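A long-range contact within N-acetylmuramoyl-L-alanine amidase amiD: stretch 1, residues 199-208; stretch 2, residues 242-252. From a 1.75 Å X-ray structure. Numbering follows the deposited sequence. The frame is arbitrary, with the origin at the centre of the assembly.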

ATOM      1  N   ASP A 199      -8.250  -2.868 -24.746  1.00  8.06           N
ATOM      2  CA  ASP A 199      -6.947  -2.515 -25.278  1.00  6.77           C
ATOM      3  C   ASP A 199      -5.894  -2.348 -24.144  1.00  9.62           C
ATOM      4  O   ASP A 199      -6.056  -1.497 -23.270  1.00  9.54           O
ATOM      5  N   THR A 200      -4.829  -3.146 -24.167  1.00  6.35           N
ATOM      6  CA  THR A 200      -3.837  -3.114 -23.076  1.00  7.97           C
ATOM      7  C   THR A 200      -3.242  -1.718 -22.892  1.00 11.20           C
ATOM      8  O   THR A 200      -3.169  -1.225 -21.776  1.00  7.20           O
ATOM      9  N   ALA A 201      -2.801  -1.082 -23.971  1.00  4.10           N
ATOM     10  CA  ALA A 201      -2.156   0.221 -23.834  1.00  9.08           C
ATOM     11  C   ALA A 201      -3.031   1.258 -23.092  1.00  6.46           C
ATOM     12  O   ALA A 201      -2.542   2.029 -22.258  1.00  8.02           O
ATOM     13  N   SER A 202      -4.318   1.266 -23.417  1.00  8.29           N
ATOM     14  CA  SER A 202      -5.275   2.213 -22.859  1.00  9.10           C
ATOM     15  C   SER A 202      -5.412   1.957 -21.364  1.00  6.69           C
ATOM     16  O   SER A 202      -5.433   2.887 -20.588  1.00  3.88           O
ATOM     17  N   LEU A 203      -5.523   0.696 -20.978  1.00  6.18           N
ATOM     18  CA  LEU A 203      -5.562   0.365 -19.550  1.00  6.13           C
ATOM     19  C   LEU A 203      -4.283   0.803 -18.818  1.00  7.76           C
ATOM     20  O   LEU A 203      -4.348   1.390 -17.718  1.00  4.66           O
ATOM     21  N   LEU A 204      -3.124   0.534 -19.402  1.00  6.72           N
ATOM     22  CA  LEU A 204      -1.857   0.941 -18.768  1.00  7.50           C
ATOM     23  C   LEU A 204      -1.692   2.456 -18.562  1.00  8.19           C
ATOM     24  O   LEU A 204      -1.116   2.901 -17.562  1.00  7.51           O
ATOM     25  N   GLU A 205      -2.200   3.247 -19.493  1.00  4.18           N
ATOM     26  CA  GLU A 205      -2.213   4.672 -19.288  1.00  4.86           C
ATOM     27  C   GLU A 205      -2.945   5.036 -18.002  1.00  5.68           C
ATOM     28  O   GLU A 205      -2.422   5.795 -17.187  1.00  5.97           O
ATOM     29  N   LEU A 206      -4.152   4.496 -17.828  1.00  2.80           N
ATOM     30  CA  LEU A 206      -4.968   4.755 -16.652  1.00  4.28           C
ATOM     31  C   LEU A 206      -4.221   4.323 -15.363  1.00  2.00           C
ATOM     32  O   LEU A 206      -4.213   5.035 -14.367  1.00  4.61           O
ATOM     33  N   LEU A 207      -3.614   3.144 -15.397  1.00  4.89           N
ATOM     34  CA  LEU A 207      -2.881   2.664 -14.229  1.00  4.95           C
ATOM     35  C   LEU A 207      -1.687   3.539 -13.906  1.00  7.96           C
ATOM     36  O   LEU A 207      -1.451   3.869 -12.722  1.00  5.43           O
ATOM     37  N   ALA A 208      -0.983   3.978 -14.959  1.00  6.31           N
ATOM     38  CA  ALA A 208       0.122   4.912 -14.811  1.00  8.11           C
ATOM     39  C   ALA A 208      -0.351   6.144 -14.069  1.00  9.52           C
ATOM     40  O   ALA A 208       0.289   6.596 -13.125  1.00  4.40           O
ATOM     41  N   GLU A 242      -4.490  -9.661 -17.532  1.00 14.96           N
ATOM     42  CA  GLU A 242      -5.148  -9.349 -18.824  1.00 13.39           C
ATOM     43  C   GLU A 242      -6.153  -8.200 -18.714  1.00 13.69           C
ATOM     44  O   GLU A 242      -7.019  -8.160 -17.821  1.00 13.75           O
ATOM     45  N   ALA A 243      -6.049  -7.268 -19.638  1.00 10.38           N
ATOM     46  CA  ALA A 243      -6.886  -6.096 -19.616  1.00 12.88           C
ATOM     47  C   ALA A 243      -8.307  -6.454 -19.997  1.00 13.88           C
ATOM     48  O   ALA A 243      -8.546  -6.984 -21.097  1.00 13.90           O
ATOM     49  N   ASP A 244      -9.249  -6.186 -19.096  1.00  8.67           N
ATOM     50  CA  ASP A 244     -10.671  -6.389 -19.429  1.00 10.78           C
ATOM     51  C   ASP A 244     -11.503  -5.181 -19.016  1.00 10.99           C
ATOM     52  O   ASP A 244     -10.972  -4.210 -18.466  1.00 14.96           O
ATOM     53  N   ALA A 245     -12.797  -5.244 -19.283  1.00 12.03           N
ATOM     54  CA  ALA A 245     -13.689  -4.097 -19.129  1.00 13.20           C
ATOM     55  C   ALA A 245     -13.890  -3.757 -17.657  1.00 12.58           C
ATOM     56  O   ALA A 245     -13.958  -2.577 -17.308  1.00 11.68           O
ATOM     57  N   GLU A 246     -13.973  -4.778 -16.810  1.00  7.36           N
ATOM     58  CA  GLU A 246     -14.150  -4.560 -15.366  1.00  9.61           C
ATOM     59  C   GLU A 246     -12.935  -3.855 -14.740  1.00 11.41           C
ATOM     60  O   GLU A 246     -13.078  -2.854 -13.982  1.00  9.35           O
ATOM     61  N   THR A 247     -11.741  -4.370 -15.066  1.00 10.57           N
ATOM     62  CA  THR A 247     -10.481  -3.770 -14.644  1.00  6.69           C
ATOM     63  C   THR A 247     -10.364  -2.279 -15.068  1.00  9.35           C
ATOM     64  O   THR A 247     -10.052  -1.412 -14.231  1.00 11.46           O
ATOM     65  N   GLN A 248     -10.618  -2.003 -16.349  1.00 12.17           N
ATOM     66  CA  GLN A 248     -10.651  -0.657 -16.853  1.00  9.84           C
ATOM     67  C   GLN A 248     -11.676   0.230 -16.112  1.00 11.14           C
ATOM     68  O   GLN A 248     -11.357   1.364 -15.752  1.00 13.28           O
ATOM     69  N   ALA A 249     -12.897  -0.266 -15.903  1.00  8.11           N
ATOM     70  CA  ALA A 249     -13.963   0.516 -15.249  1.00 11.89           C
ATOM     71  C   ALA A 249     -13.592   0.889 -13.816  1.00 11.08           C
ATOM     72  O   ALA A 249     -13.879   1.999 -13.351  1.00  9.66           O
ATOM     73  N   ILE A 250     -12.925  -0.034 -13.136  1.00 11.09           N
ATOM     74  CA  ILE A 250     -12.452   0.191 -11.767  1.00  9.35           C
ATOM     75  C   ILE A 250     -11.420   1.305 -11.744  1.00 11.56           C
ATOM     76  O   ILE A 250     -11.527   2.246 -10.926  1.00  9.69           O
ATOM     77  N   ALA A 251     -10.452   1.217 -12.668  1.00  8.66           N
ATOM     78  CA  ALA A 251      -9.407   2.223 -12.836  1.00  6.93           C
ATOM     79  C   ALA A 251     -10.036   3.577 -13.128  1.00  9.05           C
ATOM     80  O   ALA A 251      -9.630   4.576 -12.540  1.00  6.52           O
ATOM     81  N   GLU A 252     -11.023   3.600 -14.033  1.00  9.92           N
ATOM     82  CA  GLU A 252     -11.742   4.821 -14.398  1.00  9.24           C
ATOM     83  C   GLU A 252     -12.492   5.443 -13.235  1.00  7.90           C
ATOM     84  O   GLU A 252     -12.465   6.683 -13.067  1.00  8.64           O
TER

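Helices 200-208 and 245-252 of the amidase run in roughly the same direction, their axes 9.7 Å apart at closest approach and inclined by 29°; the two stretches bury 405 Å² between them, both sides summed. No direct hydrogen bond crosses the contact; the packing is mainly apolar. Leu203 is its centre. Its CA-to-CB bond points toward the other stretch, as do those of Leu206, Ala243, Thr247 and Ala251. With chi1 t and chi2 p, CD2 of Leu203 lies 3.5 Å from CB of Ala243, CD1 lies 3.7 Å from CA of Gln248 and 4.3 Å from CB of Ala251, and both methyls reach CG2 of Thr247 (chi1 m), CD2 at 3.8 Å and CD1 at 4.1 Å. The small side chain of Ala251 also receives two other leucines. CB of Leu206 comes within 4.1 Å of Ala251 CB; Leu207 (m, t) starts out sideways, but its end turns inward and brings CD2 to 3.9 Å from the same Ala251 CB.

Two longer polar side chains contribute their aliphatic portions. Leu206, in the m, t rotamer, places CD1 3.7 Å from CG of Glu252 and 4.0 Å from CG of Gln248. Both partners leave their backbone sideways, Gln248 with chi1 and chi2 t, Glu252 with chi1 m and chi2 t.

At the helix starts, one water supplies the polar link. It lies 2.6 Å from OG1 of Thr200 (chi1 m), accepts from Ala243 N at 3.0 Å and donates to Glu242 OE2 at 3.2 Å, thereby joining the two stretches. Beside it, Ala243 CB approaches Thr200 CA to 4.0 Å.

Each helix is capped within its own stretch by an aspartate that points away from the other: Asp199 OD1 accepts from Ser202 N and Ser202 OG, both at 3.0 Å, and Asp244 OD1 from Thr247 N at 3.0 Å and Thr247 OG1 at 2.6 Å.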

ATOM      1  CB  ASP A 199      -7.076  -1.216 -26.054  1.00  8.86           C
ATOM      2  CG  ASP A 199      -5.781  -0.794 -26.625  1.00 12.28           C
ATOM      3  OD1 ASP A 199      -5.181   0.148 -26.083  1.00 12.52           O
ATOM      4  OD2 ASP A 199      -5.321  -1.467 -27.571  1.00 17.84           O
ATOM      5  CB  THR A 200      -2.748  -4.202 -23.256  1.00 12.36           C
ATOM      6  OG1 THR A 200      -3.384  -5.474 -23.328  1.00 14.49           O
ATOM      7  CG2 THR A 200      -1.775  -4.243 -22.100  1.00 12.60           C
ATOM      8  CB  ALA A 201      -1.724   0.734 -25.174  1.00 10.06           C
ATOM      9  CB  SER A 202      -6.649   2.029 -23.537  1.00 11.78           C
ATOM     10  OG  SER A 202      -6.612   2.457 -24.886  1.00 17.02           O
ATOM     11  CB  LEU A 203      -5.902  -1.128 -19.338  1.00  8.48           C
ATOM     12  CG  LEU A 203      -5.947  -1.586 -17.867  1.00 13.66           C
ATOM     13  CD1 LEU A 203      -6.982  -0.818 -16.969  1.00 10.61           C
ATOM     14  CD2 LEU A 203      -6.113  -3.106 -17.718  1.00 12.31           C
ATOM     15  CB  LEU A 204      -0.677   0.372 -19.510  1.00  7.53           C
ATOM     16  CG  LEU A 204      -0.579  -1.153 -19.477  1.00  6.97           C
ATOM     17  CD1 LEU A 204       0.303  -1.538 -20.620  1.00 12.40           C
ATOM     18  CD2 LEU A 204       0.000  -1.620 -18.183  1.00  5.69           C
ATOM     19  CB  GLU A 205      -2.797   5.422 -20.494  1.00  6.19           C
ATOM     20  CG  GLU A 205      -2.956   6.917 -20.209  1.00  7.53           C
ATOM     21  CD  GLU A 205      -3.679   7.679 -21.309  1.00  7.81           C
ATOM     22  OE1 GLU A 205      -3.649   7.241 -22.486  1.00  8.02           O
ATOM     23  OE2 GLU A 205      -4.273   8.728 -20.995  1.00  6.32           O
ATOM     24  CB  LEU A 206      -6.307   3.989 -16.734  1.00  6.23           C
ATOM     25  CG  LEU A 206      -7.247   4.416 -17.886  1.00  7.19           C
ATOM     26  CD1 LEU A 206      -8.482   3.541 -17.828  1.00  6.43           C
ATOM     27  CD2 LEU A 206      -7.673   5.899 -17.859  1.00  7.31           C
ATOM     28  CB  LEU A 207      -2.465   1.191 -14.408  1.00  6.76           C
ATOM     29  CG  LEU A 207      -3.650   0.263 -14.653  1.00  6.57           C
ATOM     30  CD1 LEU A 207      -3.139  -1.198 -14.629  1.00  4.52           C
ATOM     31  CD2 LEU A 207      -4.793   0.485 -13.648  1.00  4.81           C
ATOM     32  CB  ALA A 208       0.703   5.323 -16.194  1.00  4.30           C
ATOM     33  CB  GLU A 242      -5.846 -10.601 -19.371  1.00 19.58           C
ATOM     34  CG  GLU A 242      -4.896 -11.769 -19.646  1.00 24.72           C
ATOM     35  CD  GLU A 242      -3.902 -11.513 -20.784  1.00 28.26           C
ATOM     36  OE1 GLU A 242      -2.899 -12.252 -20.859  1.00 32.72           O
ATOM     37  OE2 GLU A 242      -4.119 -10.598 -21.617  1.00 29.13           O
ATOM     38  CB  ALA A 243      -6.332  -5.057 -20.564  1.00 11.21           C
ATOM     39  CB  ASP A 244     -11.227  -7.721 -18.852  1.00  7.46           C
ATOM     40  CG  ASP A 244     -11.167  -7.813 -17.319  1.00 12.43           C
ATOM     41  OD1 ASP A 244     -10.951  -6.806 -16.611  1.00  9.87           O
ATOM     42  OD2 ASP A 244     -11.365  -8.949 -16.800  1.00 11.51           O
ATOM     43  CB  ALA A 245     -15.026  -4.358 -19.802  1.00 14.98           C
ATOM     44  CB  GLU A 246     -14.424  -5.881 -14.638  1.00 13.62           C
ATOM     45  CG  GLU A 246     -14.577  -5.703 -13.123  1.00 11.69           C
ATOM     46  CD  GLU A 246     -14.952  -6.989 -12.407  1.00 12.39           C
ATOM     47  OE1 GLU A 246     -15.547  -6.900 -11.319  1.00 14.30           O
ATOM     48  OE2 GLU A 246     -14.667  -8.075 -12.937  1.00 11.26           O
ATOM     49  CB  THR A 247      -9.243  -4.565 -15.156  1.00  8.64           C
ATOM     50  OG1 THR A 247      -9.334  -5.919 -14.724  1.00  8.23           O
ATOM     51  CG2 THR A 247      -7.979  -4.009 -14.579  1.00  4.96           C
ATOM     52  CB  GLN A 248     -10.953  -0.657 -18.357  1.00 13.30           C
ATOM     53  CG  GLN A 248     -11.063   0.736 -18.923  1.00 13.23           C
ATOM     54  CD  GLN A 248     -11.448   0.791 -20.388  1.00 19.06           C
ATOM     55  OE1 GLN A 248     -12.353   0.088 -20.845  1.00 18.65           O
ATOM     56  NE2 GLN A 248     -10.772   1.673 -21.130  1.00 22.61           N
ATOM     57  CB  ALA A 249     -15.274  -0.234 -15.264  1.00 10.51           C
ATOM     58  CB  ILE A 250     -11.937  -1.135 -11.158  1.00  9.48           C
ATOM     59  CG1 ILE A 250     -13.154  -2.062 -10.876  1.00 12.80           C
ATOM     60  CG2 ILE A 250     -11.105  -0.888  -9.882  1.00 10.10           C
ATOM     61  CD1 ILE A 250     -12.753  -3.509 -10.518  1.00  9.52           C
ATOM     62  CB  ALA A 251      -8.455   1.826 -13.977  1.00 10.26           C
ATOM     63  CB  GLU A 252     -12.679   4.579 -15.593  1.00  8.83           C
ATOM     64  CG  GLU A 252     -11.919   4.409 -16.931  1.00  5.56           C
ATOM     65  CD  GLU A 252     -12.822   4.086 -18.130  1.00 11.02           C
ATOM     66  OE1 GLU A 252     -13.631   3.132 -18.046  1.00  4.90           O
ATOM     67  OE2 GLU A 252     -12.727   4.812 -19.156  1.00 11.72           O
TER
HETATM   68  O   HOH W   1      -3.945  -7.446 -21.744  1.00 19.09           O